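Local coordinates for 5-formaminoimidazole-4-carboxamide-1-(beta)-D-ribofuranosyl 5'-monophosphate synthetase (Methanocaldococcus jannaschii, PDB 2R7L), which catalyses the ATP- and formate-dependent formylation of AICAR to FAICAR, a step of purine biosynthesis that here requires no folate, at residues A22-H27 against V90-F95; T28-L33 against V53-F58; V44-K49 against I65-F70; C99-V104 against I118-S123. All blocks are in the same frame, centred on the assembly; numbering follows the deposited sequence.

Contact 1 (A22-H27 against V90-F95); sequences ATLGSH and VPHGSF. With AMZ (aminoimidazole 4-carboxamide ribonucleotide), chain F.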
# COMPACT_ATOMS: atom_id res chain seq x y z
N ALA A 22 -12.95 -23.38 -2.25
CA ALA A 22 -14.39 -23.34 -2.43
C ALA A 22 -15.15 -23.25 -1.10
O ALA A 22 -14.66 -23.65 -0.04
CB ALA A 22 -14.86 -24.55 -3.23
N THR A 23 -16.37 -22.72 -1.18
CA THR A 23 -17.25 -22.63 -0.03
C THR A 23 -18.64 -22.31 -0.56
O THR A 23 -18.80 -21.95 -1.72
CB THR A 23 -16.78 -21.53 0.96
OG1 THR A 23 -17.27 -21.82 2.27
CG2 THR A 23 -17.26 -20.17 0.51
N LEU A 24 -19.65 -22.47 0.30
CA LEU A 24 -21.02 -22.14 -0.08
C LEU A 24 -21.24 -20.64 0.09
O LEU A 24 -20.77 -20.05 1.06
CB LEU A 24 -22.03 -22.94 0.76
CG LEU A 24 -23.49 -22.49 0.77
CD1 LEU A 24 -24.13 -22.73 -0.59
CD2 LEU A 24 -24.28 -23.20 1.86
N GLY A 25 -21.98 -20.05 -0.83
CA GLY A 25 -22.20 -18.61 -0.83
C GLY A 25 -23.15 -18.12 0.24
O GLY A 25 -24.30 -17.79 -0.04
N SER A 26 -22.66 -18.05 1.47
CA SER A 26 -23.45 -17.58 2.60
C SER A 26 -22.58 -17.53 3.85
O SER A 26 -21.41 -17.92 3.81
CB SER A 26 -24.62 -18.54 2.86
OG SER A 26 -25.49 -18.00 3.84
N HIS A 27 -23.18 -17.08 4.95
CA HIS A 27 -22.55 -17.12 6.27
C HIS A 27 -21.35 -16.18 6.42
O HIS A 27 -21.47 -15.10 6.99
CB HIS A 27 -22.15 -18.54 6.65
CG HIS A 27 -21.81 -18.70 8.10
ND1 HIS A 27 -20.51 -18.76 8.55
CD2 HIS A 27 -22.59 -18.79 9.20
CE1 HIS A 27 -20.50 -18.90 9.86
NE2 HIS A 27 -21.76 -18.91 10.28
N VAL A 90 -13.81 -24.75 2.37
CA VAL A 90 -13.76 -24.11 3.69
C VAL A 90 -15.16 -24.16 4.30
O VAL A 90 -16.11 -23.56 3.78
CB VAL A 90 -13.23 -22.66 3.62
CG1 VAL A 90 -13.32 -21.98 4.98
CG2 VAL A 90 -11.79 -22.65 3.11
N PRO A 91 -15.31 -24.92 5.40
CA PRO A 91 -16.62 -25.13 5.99
C PRO A 91 -17.07 -23.95 6.85
O PRO A 91 -16.24 -23.25 7.44
CB PRO A 91 -16.41 -26.36 6.86
CG PRO A 91 -15.00 -26.24 7.31
CD PRO A 91 -14.25 -25.61 6.15
N HIS A 92 -18.38 -23.75 6.90
CA HIS A 92 -18.97 -22.75 7.78
C HIS A 92 -20.41 -23.10 8.16
O HIS A 92 -20.99 -24.06 7.65
CB HIS A 92 -18.89 -21.36 7.14
CG HIS A 92 -19.59 -21.25 5.83
ND1 HIS A 92 -20.92 -21.58 5.66
CD2 HIS A 92 -19.16 -20.81 4.62
CE1 HIS A 92 -21.27 -21.36 4.41
NE2 HIS A 92 -20.22 -20.89 3.76
N GLY A 93 -20.98 -22.30 9.07
CA GLY A 93 -22.32 -22.52 9.61
C GLY A 93 -23.38 -22.95 8.61
O GLY A 93 -23.99 -24.01 8.78
N SER A 94 -23.60 -22.14 7.58
CA SER A 94 -24.63 -22.41 6.59
C SER A 94 -24.33 -23.66 5.78
O SER A 94 -25.25 -24.33 5.32
CB SER A 94 -24.78 -21.23 5.62
OG SER A 94 -25.26 -20.08 6.28
N PHE A 95 -23.04 -23.94 5.59
CA PHE A 95 -22.64 -25.10 4.80
C PHE A 95 -22.96 -26.39 5.53
O PHE A 95 -23.54 -27.31 4.97
CB PHE A 95 -21.15 -25.05 4.46
CG PHE A 95 -20.63 -26.34 3.89
CD1 PHE A 95 -20.96 -26.73 2.60
CD2 PHE A 95 -19.83 -27.17 4.66
CE1 PHE A 95 -20.50 -27.91 2.08
CE2 PHE A 95 -19.37 -28.36 4.14
CZ PHE A 95 -19.70 -28.74 2.85
O5 AMZ F . -23.38 -12.78 11.92
C6 AMZ F . -23.38 -13.73 12.71
N2 AMZ F . -22.89 -13.67 13.94
C3A AMZ F . -23.97 -15.07 12.31
C7A AMZ F . -24.15 -16.17 13.12
N3 AMZ F . -23.83 -16.30 14.41
N1 AMZ F . -24.44 -15.36 11.10
C5 AMZ F . -24.89 -16.62 11.15
N AMZ F . -24.71 -17.12 12.38
C1 AMZ F . -25.06 -18.48 12.84
C2 AMZ F . -26.50 -18.58 13.35
C3 AMZ F . -27.25 -19.21 12.18
O2 AMZ F . -28.26 -20.08 12.68
O1 AMZ F . -26.51 -19.48 14.47
O AMZ F . -24.97 -19.29 11.66
C AMZ F . -26.17 -20.05 11.51
C4 AMZ F . -26.41 -20.20 10.00
O3 AMZ F . -26.50 -18.92 9.38
P AMZ F . -27.62 -18.65 8.30
OP1 AMZ F . -27.47 -19.44 7.04
O4 AMZ F . -29.04 -18.96 8.99
OP2 AMZ F . -27.60 -17.06 7.99

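Contact 2 (T28-L33 against V53-F58); sequences TSLHIL and VPYKRF. With SO4 (sulfate ion), chain B.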
# COMPACT_ATOMS: atom_id res chain seq x y z
N THR A 28 -20.20 -16.62 5.90
CA THR A 28 -18.96 -15.85 5.97
C THR A 28 -18.18 -15.92 4.65
O THR A 28 -17.01 -15.57 4.59
CB THR A 28 -18.05 -16.37 7.10
OG1 THR A 28 -18.07 -17.80 7.11
CG2 THR A 28 -18.52 -15.84 8.46
N SER A 29 -18.84 -16.36 3.58
CA SER A 29 -18.15 -16.65 2.34
C SER A 29 -17.48 -15.42 1.71
O SER A 29 -16.42 -15.54 1.09
CB SER A 29 -19.09 -17.31 1.33
OG SER A 29 -20.04 -16.37 0.87
N LEU A 30 -18.07 -14.25 1.89
CA LEU A 30 -17.54 -13.04 1.26
C LEU A 30 -16.06 -12.81 1.55
O LEU A 30 -15.30 -12.49 0.64
CB LEU A 30 -18.35 -11.80 1.63
CG LEU A 30 -19.67 -11.67 0.87
CD1 LEU A 30 -20.46 -10.46 1.35
CD2 LEU A 30 -19.42 -11.58 -0.61
N HIS A 31 -15.64 -12.97 2.80
CA HIS A 31 -14.23 -12.79 3.12
C HIS A 31 -13.43 -14.08 3.02
O HIS A 31 -12.21 -14.05 2.88
CB HIS A 31 -14.02 -12.10 4.48
CG HIS A 31 -14.56 -12.85 5.65
ND1 HIS A 31 -13.84 -13.84 6.30
CD2 HIS A 31 -15.73 -12.74 6.32
CE1 HIS A 31 -14.55 -14.32 7.30
NE2 HIS A 31 -15.70 -13.66 7.34
N ILE A 32 -14.12 -15.22 3.06
CA ILE A 32 -13.48 -16.48 2.75
C ILE A 32 -13.01 -16.46 1.29
O ILE A 32 -11.89 -16.89 0.99
CB ILE A 32 -14.43 -17.68 2.95
CG1 ILE A 32 -14.59 -18.00 4.43
CG2 ILE A 32 -13.91 -18.91 2.20
CD1 ILE A 32 -15.73 -19.00 4.74
N LEU A 33 -13.86 -15.97 0.40
CA LEU A 33 -13.54 -15.92 -1.01
C LEU A 33 -12.59 -14.75 -1.31
O LEU A 33 -11.57 -14.93 -1.99
CB LEU A 33 -14.82 -15.84 -1.86
CG LEU A 33 -15.78 -17.03 -1.76
CD1 LEU A 33 -17.03 -16.81 -2.61
CD2 LEU A 33 -15.11 -18.35 -2.15
N VAL A 53 -26.44 -12.60 -6.31
CA VAL A 53 -26.09 -11.20 -6.55
C VAL A 53 -24.93 -10.64 -5.71
O VAL A 53 -24.06 -9.96 -6.25
CB VAL A 53 -27.32 -10.27 -6.40
CG1 VAL A 53 -26.90 -8.81 -6.43
CG2 VAL A 53 -28.31 -10.55 -7.50
N PRO A 54 -24.90 -10.92 -4.40
CA PRO A 54 -23.83 -10.35 -3.58
C PRO A 54 -22.45 -10.83 -4.03
O PRO A 54 -21.48 -10.07 -4.01
CB PRO A 54 -24.13 -10.88 -2.17
CG PRO A 54 -25.58 -11.26 -2.20
CD PRO A 54 -25.81 -11.76 -3.59
N TYR A 55 -22.38 -12.09 -4.45
CA TYR A 55 -21.13 -12.73 -4.86
C TYR A 55 -20.72 -12.31 -6.26
O TYR A 55 -19.54 -12.35 -6.61
CB TYR A 55 -21.28 -14.25 -4.72
CG TYR A 55 -21.76 -14.53 -3.33
CD1 TYR A 55 -20.86 -14.51 -2.27
CD2 TYR A 55 -23.11 -14.70 -3.05
CE1 TYR A 55 -21.28 -14.71 -0.99
CE2 TYR A 55 -23.55 -14.89 -1.75
CZ TYR A 55 -22.62 -14.90 -0.72
OH TYR A 55 -23.01 -15.08 0.59
N LYS A 56 -21.69 -11.87 -7.05
CA LYS A 56 -21.42 -11.38 -8.39
C LYS A 56 -20.98 -9.93 -8.35
O LYS A 56 -20.01 -9.55 -9.00
CB LYS A 56 -22.65 -11.55 -9.28
CG LYS A 56 -22.97 -13.01 -9.57
CD LYS A 56 -23.98 -13.15 -10.69
CE LYS A 56 -25.24 -12.38 -10.39
NZ LYS A 56 -26.24 -12.54 -11.49
N ARG A 57 -21.68 -9.12 -7.57
CA ARG A 57 -21.38 -7.69 -7.53
C ARG A 57 -20.15 -7.36 -6.70
O ARG A 57 -19.49 -6.34 -6.92
CB ARG A 57 -22.60 -6.89 -7.06
CG ARG A 57 -23.83 -7.19 -7.89
CD ARG A 57 -24.74 -6.00 -8.03
NE ARG A 57 -25.96 -6.39 -8.72
CZ ARG A 57 -27.16 -5.85 -8.52
NH1 ARG A 57 -27.30 -4.88 -7.63
NH2 ARG A 57 -28.21 -6.29 -9.20
N PHE A 58 -19.82 -8.22 -5.75
CA PHE A 58 -18.60 -8.02 -4.98
C PHE A 58 -17.39 -8.63 -5.70
O PHE A 58 -16.25 -8.42 -5.29
CB PHE A 58 -18.75 -8.54 -3.54
CG PHE A 58 -19.44 -7.57 -2.61
CD1 PHE A 58 -18.96 -6.28 -2.43
CD2 PHE A 58 -20.56 -7.96 -1.88
CE1 PHE A 58 -19.59 -5.39 -1.57
CE2 PHE A 58 -21.20 -7.07 -1.01
CZ PHE A 58 -20.71 -5.79 -0.85
S SO4 B . -26.52 -8.81 -11.33
O1 SO4 B . -25.82 -9.19 -10.11
O2 SO4 B . -27.96 -8.83 -11.11
O3 SO4 B . -26.10 -7.46 -11.71
O4 SO4 B . -26.18 -9.75 -12.39

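Contact 3 (V44-K49 against I65-F70); sequences VCITMK and IYVDNF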
# COMPACT_ATOMS: atom_id res chain seq x y z
N VAL A 44 -14.10 -20.85 -5.89
CA VAL A 44 -15.37 -21.43 -6.32
C VAL A 44 -16.47 -21.16 -5.29
O VAL A 44 -16.29 -21.41 -4.10
CB VAL A 44 -15.23 -22.96 -6.52
CG1 VAL A 44 -16.55 -23.55 -7.01
CG2 VAL A 44 -14.10 -23.27 -7.50
N CYS A 45 -17.59 -20.64 -5.75
CA CYS A 45 -18.71 -20.34 -4.88
C CYS A 45 -19.97 -21.12 -5.27
O CYS A 45 -20.52 -20.92 -6.35
CB CYS A 45 -19.01 -18.84 -4.93
SG CYS A 45 -20.38 -18.31 -3.91
N ILE A 46 -20.42 -22.00 -4.38
CA ILE A 46 -21.71 -22.65 -4.59
C ILE A 46 -22.84 -21.66 -4.30
O ILE A 46 -22.91 -21.08 -3.21
CB ILE A 46 -21.88 -23.89 -3.71
CG1 ILE A 46 -20.66 -24.80 -3.85
CG2 ILE A 46 -23.15 -24.64 -4.08
CD1 ILE A 46 -20.73 -26.04 -3.00
N THR A 47 -23.71 -21.46 -5.28
CA THR A 47 -24.78 -20.47 -5.15
C THR A 47 -26.07 -20.97 -5.82
O THR A 47 -26.17 -22.12 -6.22
CB THR A 47 -24.33 -19.12 -5.73
OG1 THR A 47 -25.33 -18.13 -5.47
CG2 THR A 47 -24.11 -19.23 -7.25
N MET A 48 -27.07 -20.09 -5.91
CA MET A 48 -28.35 -20.45 -6.53
C MET A 48 -29.06 -19.19 -7.00
O MET A 48 -28.72 -18.09 -6.57
CB MET A 48 -29.24 -21.27 -5.58
CG MET A 48 -29.56 -20.61 -4.23
SD MET A 48 -30.79 -21.49 -3.23
CE MET A 48 -32.29 -20.92 -4.02
N LYS A 49 -30.03 -19.36 -7.89
CA LYS A 49 -30.78 -18.22 -8.39
C LYS A 49 -31.48 -17.54 -7.22
O LYS A 49 -32.01 -18.20 -6.34
CB LYS A 49 -31.80 -18.66 -9.45
CG LYS A 49 -31.19 -19.27 -10.70
CD LYS A 49 -32.24 -19.41 -11.80
CE LYS A 49 -31.65 -20.06 -13.05
NZ LYS A 49 -32.65 -20.20 -14.15
N ILE A 65 -20.79 -22.58 -9.03
CA ILE A 65 -21.52 -23.84 -9.18
C ILE A 65 -22.94 -23.64 -8.68
O ILE A 65 -23.18 -23.64 -7.48
CB ILE A 65 -20.88 -24.97 -8.35
CG1 ILE A 65 -19.42 -25.17 -8.76
CG2 ILE A 65 -21.66 -26.26 -8.52
CD1 ILE A 65 -18.72 -26.28 -7.99
N TYR A 66 -23.88 -23.44 -9.61
CA TYR A 66 -25.29 -23.26 -9.25
C TYR A 66 -25.98 -24.57 -8.85
O TYR A 66 -25.80 -25.60 -9.50
CB TYR A 66 -26.05 -22.60 -10.39
CG TYR A 66 -25.83 -21.12 -10.50
CD1 TYR A 66 -26.81 -20.22 -10.09
CD2 TYR A 66 -24.65 -20.61 -11.02
CE1 TYR A 66 -26.61 -18.86 -10.18
CE2 TYR A 66 -24.43 -19.25 -11.11
CZ TYR A 66 -25.42 -18.38 -10.69
OH TYR A 66 -25.21 -17.02 -10.79
N VAL A 67 -26.75 -24.53 -7.77
CA VAL A 67 -27.59 -25.65 -7.36
C VAL A 67 -29.05 -25.22 -7.33
O VAL A 67 -29.35 -24.02 -7.25
CB VAL A 67 -27.19 -26.21 -5.98
CG1 VAL A 67 -25.87 -26.94 -6.06
CG2 VAL A 67 -27.14 -25.10 -4.93
N ASP A 68 -29.97 -26.18 -7.42
CA ASP A 68 -31.40 -25.87 -7.39
C ASP A 68 -31.80 -25.32 -6.03
O ASP A 68 -32.55 -24.34 -5.93
CB ASP A 68 -32.22 -27.10 -7.74
CG ASP A 68 -32.28 -27.36 -9.24
OD1 ASP A 68 -32.19 -28.54 -9.64
OD2 ASP A 68 -32.41 -26.38 -10.01
N ASN A 69 -31.29 -25.95 -4.98
CA ASN A 69 -31.47 -25.53 -3.60
C ASN A 69 -30.20 -25.90 -2.87
O ASN A 69 -29.56 -26.90 -3.21
CB ASN A 69 -32.66 -26.26 -2.97
CG ASN A 69 -33.99 -25.85 -3.57
OD1 ASN A 69 -34.49 -24.75 -3.31
ND2 ASN A 69 -34.58 -26.74 -4.37
N PHE A 70 -29.82 -25.12 -1.86
CA PHE A 70 -28.56 -25.35 -1.16
C PHE A 70 -28.48 -26.75 -0.57
O PHE A 70 -27.41 -27.21 -0.19
CB PHE A 70 -28.30 -24.31 -0.07
CG PHE A 70 -27.87 -22.96 -0.59
CD1 PHE A 70 -27.81 -21.86 0.25
CD2 PHE A 70 -27.53 -22.78 -1.93
CE1 PHE A 70 -27.42 -20.62 -0.22
CE2 PHE A 70 -27.14 -21.54 -2.41
CZ PHE A 70 -27.08 -20.46 -1.55

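Contact 4 (C99-V104 against I118-S123); sequences CGLDNV and ILRWES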
# COMPACT_ATOMS: atom_id res chain seq x y z
N CYS A 99 -25.84 -28.81 4.05
CA CYS A 99 -25.30 -30.08 3.61
C CYS A 99 -25.80 -31.21 4.51
O CYS A 99 -26.17 -32.28 4.03
CB CYS A 99 -23.76 -30.03 3.62
SG CYS A 99 -22.92 -31.52 3.02
N GLY A 100 -25.80 -30.94 5.81
CA GLY A 100 -26.17 -31.92 6.82
C GLY A 100 -24.94 -32.43 7.52
O GLY A 100 -24.07 -33.01 6.89
N LEU A 101 -24.87 -32.21 8.82
CA LEU A 101 -23.68 -32.59 9.59
C LEU A 101 -23.33 -34.07 9.47
O LEU A 101 -22.16 -34.45 9.57
CB LEU A 101 -23.84 -32.20 11.06
CG LEU A 101 -22.71 -32.63 11.99
CD1 LEU A 101 -21.37 -32.01 11.57
CD2 LEU A 101 -23.03 -32.29 13.43
N ASP A 102 -24.34 -34.91 9.26
CA ASP A 102 -24.08 -36.33 9.09
C ASP A 102 -23.51 -36.61 7.71
O ASP A 102 -22.52 -37.32 7.57
CB ASP A 102 -25.35 -37.15 9.35
CG ASP A 102 -25.57 -37.43 10.83
OD1 ASP A 102 -24.60 -37.34 11.60
OD2 ASP A 102 -26.72 -37.73 11.21
N ASN A 103 -24.13 -36.02 6.69
CA ASN A 103 -23.57 -36.03 5.34
C ASN A 103 -22.15 -35.47 5.30
O ASN A 103 -21.33 -35.91 4.50
CB ASN A 103 -24.46 -35.24 4.39
CG ASN A 103 -25.82 -35.88 4.17
OD1 ASN A 103 -25.99 -37.09 4.38
ND2 ASN A 103 -26.79 -35.08 3.75
N VAL A 104 -21.85 -34.50 6.16
CA VAL A 104 -20.52 -33.90 6.21
C VAL A 104 -19.50 -34.87 6.79
O VAL A 104 -18.35 -34.91 6.36
CB VAL A 104 -20.49 -32.58 7.03
CG1 VAL A 104 -19.06 -32.13 7.26
CG2 VAL A 104 -21.28 -31.48 6.35
N ILE A 118 -14.33 -32.76 14.68
CA ILE A 118 -14.64 -31.85 15.77
C ILE A 118 -15.87 -30.98 15.50
O ILE A 118 -16.35 -30.29 16.40
CB ILE A 118 -13.42 -30.98 16.15
CG1 ILE A 118 -13.49 -30.60 17.63
CG2 ILE A 118 -13.30 -29.77 15.24
CD1 ILE A 118 -12.35 -29.74 18.08
N LEU A 119 -16.39 -31.04 14.29
CA LEU A 119 -17.58 -30.28 13.96
C LEU A 119 -18.79 -30.82 14.73
O LEU A 119 -19.80 -30.13 14.89
CB LEU A 119 -17.86 -30.32 12.45
CG LEU A 119 -16.80 -29.69 11.53
CD1 LEU A 119 -17.26 -29.75 10.08
CD2 LEU A 119 -16.49 -28.26 11.93
N ARG A 120 -18.66 -32.05 15.21
CA ARG A 120 -19.73 -32.70 15.95
C ARG A 120 -19.73 -32.22 17.39
O ARG A 120 -20.77 -32.15 18.03
CB ARG A 120 -19.58 -34.22 15.88
CG ARG A 120 -20.90 -34.94 15.94
CD ARG A 120 -20.73 -36.43 15.80
NE ARG A 120 -21.03 -36.94 14.46
CZ ARG A 120 -22.16 -36.71 13.80
NH1 ARG A 120 -22.34 -37.24 12.60
NH2 ARG A 120 -23.11 -35.94 14.32
N TRP A 121 -18.55 -31.88 17.89
CA TRP A 121 -18.43 -31.35 19.24
C TRP A 121 -18.94 -29.92 19.39
O TRP A 121 -19.03 -29.40 20.50
CB TRP A 121 -16.98 -31.45 19.71
CG TRP A 121 -16.57 -32.85 20.05
CD1 TRP A 121 -16.57 -33.94 19.22
CD2 TRP A 121 -16.12 -33.32 21.32
NE1 TRP A 121 -16.13 -35.05 19.90
CE2 TRP A 121 -15.85 -34.70 21.19
CE3 TRP A 121 -15.91 -32.70 22.56
CZ2 TRP A 121 -15.39 -35.47 22.25
CZ3 TRP A 121 -15.44 -33.47 23.62
CH2 TRP A 121 -15.19 -34.84 23.46
N GLU A 122 -19.29 -29.29 18.27
CA GLU A 122 -19.84 -27.94 18.31
C GLU A 122 -21.35 -27.99 18.14
O GLU A 122 -22.05 -27.02 18.40
CB GLU A 122 -19.23 -27.05 17.21
CG GLU A 122 -19.75 -27.36 15.80
CD GLU A 122 -19.41 -26.28 14.77
OE1 GLU A 122 -19.82 -26.44 13.60
OE2 GLU A 122 -18.73 -25.29 15.13
N SER A 123 -21.85 -29.14 17.71
CA SER A 123 -23.27 -29.30 17.44
C SER A 123 -24.00 -29.81 18.67
O SER A 123 -25.18 -29.53 18.86
CB SER A 123 -23.48 -30.29 16.29
OG SER A 123 -22.98 -31.57 16.63

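Contact 1 (A22-H27 against V90-F95)
Ser26 and Ser94 meet hydroxyl to hydroxyl beside the phosphate of the bound aminoimidazole 4-carboxamide ribonucleotide. Ser26 OG donates to Ser94 OG at 3.2 Å, and Ser94 OG donates to phosphate oxygen OP1 of the nucleotide at a modelled 2.4 Å, too short to be taken literally. Serine suits position 94, since its small hydroxyl can accept and donate at once. His27 CD2 lies 3.5 Å from the ribose oxygen O of the nucleotide, an atom at the edge of the His27 ring. Over one face of that ring comes the backbone of Gly93, its N above the ring centre; a CB at Gly93 would run into His27 NE2, consistent with a glycine here. Asn258, together with Arg264 and Ser266 of a second subunit, also binds the nucleotide. The setting is a Rossmann-like parallel sheet: strand 20-24 neighbours strand 87-89, and the phosphate is met by Ser94 in the first turn of helix 93-99, whose N-terminal end is likely to favour an anion. Behind His27 stands His92, at the N-cap position. His27 CB rests over the His92 face, 3.7 Å from the centroid of the His92 ring; with CG anti to the backbone N (chi1 -167°), the His27 imidazole continues past His92, nearly parallel but slid apart. His92 NE2 donates to Leu24 O at 2.9 Å, with the oxygen in the ring plane. Further back, Thr23 OG1 donates to Val90 O at 2.6 Å, and Val90 N reaches Ala22 O at 2.8 Å. Leu24 packs against Phe95, whose ring meets Phe108 edge-to-face.

Contact 2 (T28-L33 against V53-F58)
Leu30 brings its CD2 methyl obliquely to the Tyr55 ring, 3.7 Å from Tyr55 CE1, the two side chains crossing at about a right angle. The same methyl is 4.0 Å from Phe58 CD2, so a branched leucine fits between two aromatic residues one turn apart. Leu30 CG is anti to the carbonyl carbon (chi1 -77°), and the methyls beyond it come nearer helix 53-57. A turn further on, Leu33 CD1 lies 4.5 Å from Tyr55 CD1. The polar ends look to a second subunit: Ser29 OG and Tyr55 OH both hydrogen-bond Glu265 OE2 of that subunit, whose OE1 takes Leu30 N, and these bonds probably hold the phenol in place at the subunit interface. On another side of helix 53-57, Lys56 NZ donates to sulfate O4 at 2.9 Å and Arg57 NH2 to sulfate O2 at 3.2 Å, while Arg57 NE reaches sulfate O1 at 3.1 Å. The sulfate probably comes from the crystallisation liquor. Arg57 also forms a salt bridge with Asp276 of the second subunit, and an alanine here would probably leave that carboxylate without its mate and the sulfate without one of its two basic partners in this helix. The segments 29-33 and 53-57 run 31° apart with axes 11.0 Å from each other, as expected for helices of successive beta-alpha-beta units lying on one face of a Rossmann-like sheet, where Leu33 and Tyr55 both touch Cys45.

Contact 3 (V44-K49 against I65-F70)
Thr47 and Tyr66 lie side by side and point the same way, so that Thr47 CG2 sits squarely over the phenol, 3.7 Å from the centroid of the Tyr66 ring and only 8° off its normal. Thr47 OG1 is anti to the backbone N (chi1 -173°), which leaves the methyl of this beta-branched residue to cover the ring. The hydroxyl of Tyr66 is bound by Asp52; an alanine at Tyr66 would probably leave Asp52 without this partner and the Thr47 methyl without its aromatic cover. On the face that carries Ile46 and Ile65, Val44 CG1 touches Ile65 CD1 at 3.6 Å, and Ile46 CG2 approaches Val67 CG1 at 4.1 Å, beta-branched side chains well suited to a buried sheet face. Further along the chain, Met48 crosses Phe70 at about a right angle and sets SD 4.0 Å from the centroid of the Phe70 ring, over its face but toward the rim, a Met-aromatic contact. The backbones are joined by Ile65 N to Cys45 O (3.2 Å), Thr47 N to Ile65 O (3.1 Å) and Val67 N to Thr47 O (2.9 Å). This is the parallel strand pairing of a beta-alpha-beta unit, strand 43-47, helix 53-57 and strand 63-66, at one border of the Rossmann-like sheet.

Contact 4 (C99-V104 against I118-S123)
Leu101 and Arg120 bring the two backbones nearest, with Leu101 CA 7.5 Å from Arg120 CA, where the first turn of helix 101-106 faces residues 118-121, which have helical angles but lack the regular bonds. Leu101 is the apolar wedge: its CD1 lies 4.0 Å from Leu119 CB, and its CD2 packs 3.5 Å from Ser123 CB. One turn along, Val104 CG1 meets Leu119 CD1 at 4.1 Å, so three aliphatic side chains close the buried part. Toward the surface, Asp102 OD1 forms a salt bridge with Arg120 NH1, modelled at 2.5 Å; so short a length is doubtful. A single carboxylate oxygen is used, near the guanidinium plane, and the two flat groups are turned 51° apart. The long arginine reaches across with a bend at chi3 (-101°). Both residues also touch a crystal neighbour, which may influence the pose. Ser123 OG donates to Arg120 O at 2.7 Å, and Ser123 N bonds the same oxygen from the same face of its plane. Gly100, with a positive phi of 105°, ends one helix and stands at the N-cap position of the next; a side chain at these angles would jam against Cys99 O, which glycine avoids. Asn103 ND2 secures the junction by donating to Cys99 O at 2.9 Å. Leu101 and Leu119 both pack on Ile96 of helix 93-99, Trp121 turns to Leu127 and Leu131 of helix 125-135, and Glu122 ties the loop to Arg314 by a salt bridge.

From the N terminus, strand 20-24 enters contact 1, whose partner arrives only after strand 87-89, so it closes a long loop that contains contacts 2 and 3. Those two cross: helix 29-38 pairs with helix 53-57 and strand 43-47 with strand 63-66, their segments alternating along the chain. Contact 3 borders contact 1 in the same sheet through Gly25 and Ile46, while the helices of contact 2 lie against strand 43-47 of contact 3. Contact 4 follows in series, closing a short loop after helix 93-99; it touches contact 1 where Phe95 meets Val104, and leads on to helix 125-135. Contacts 1 and 2 both reach the second subunit.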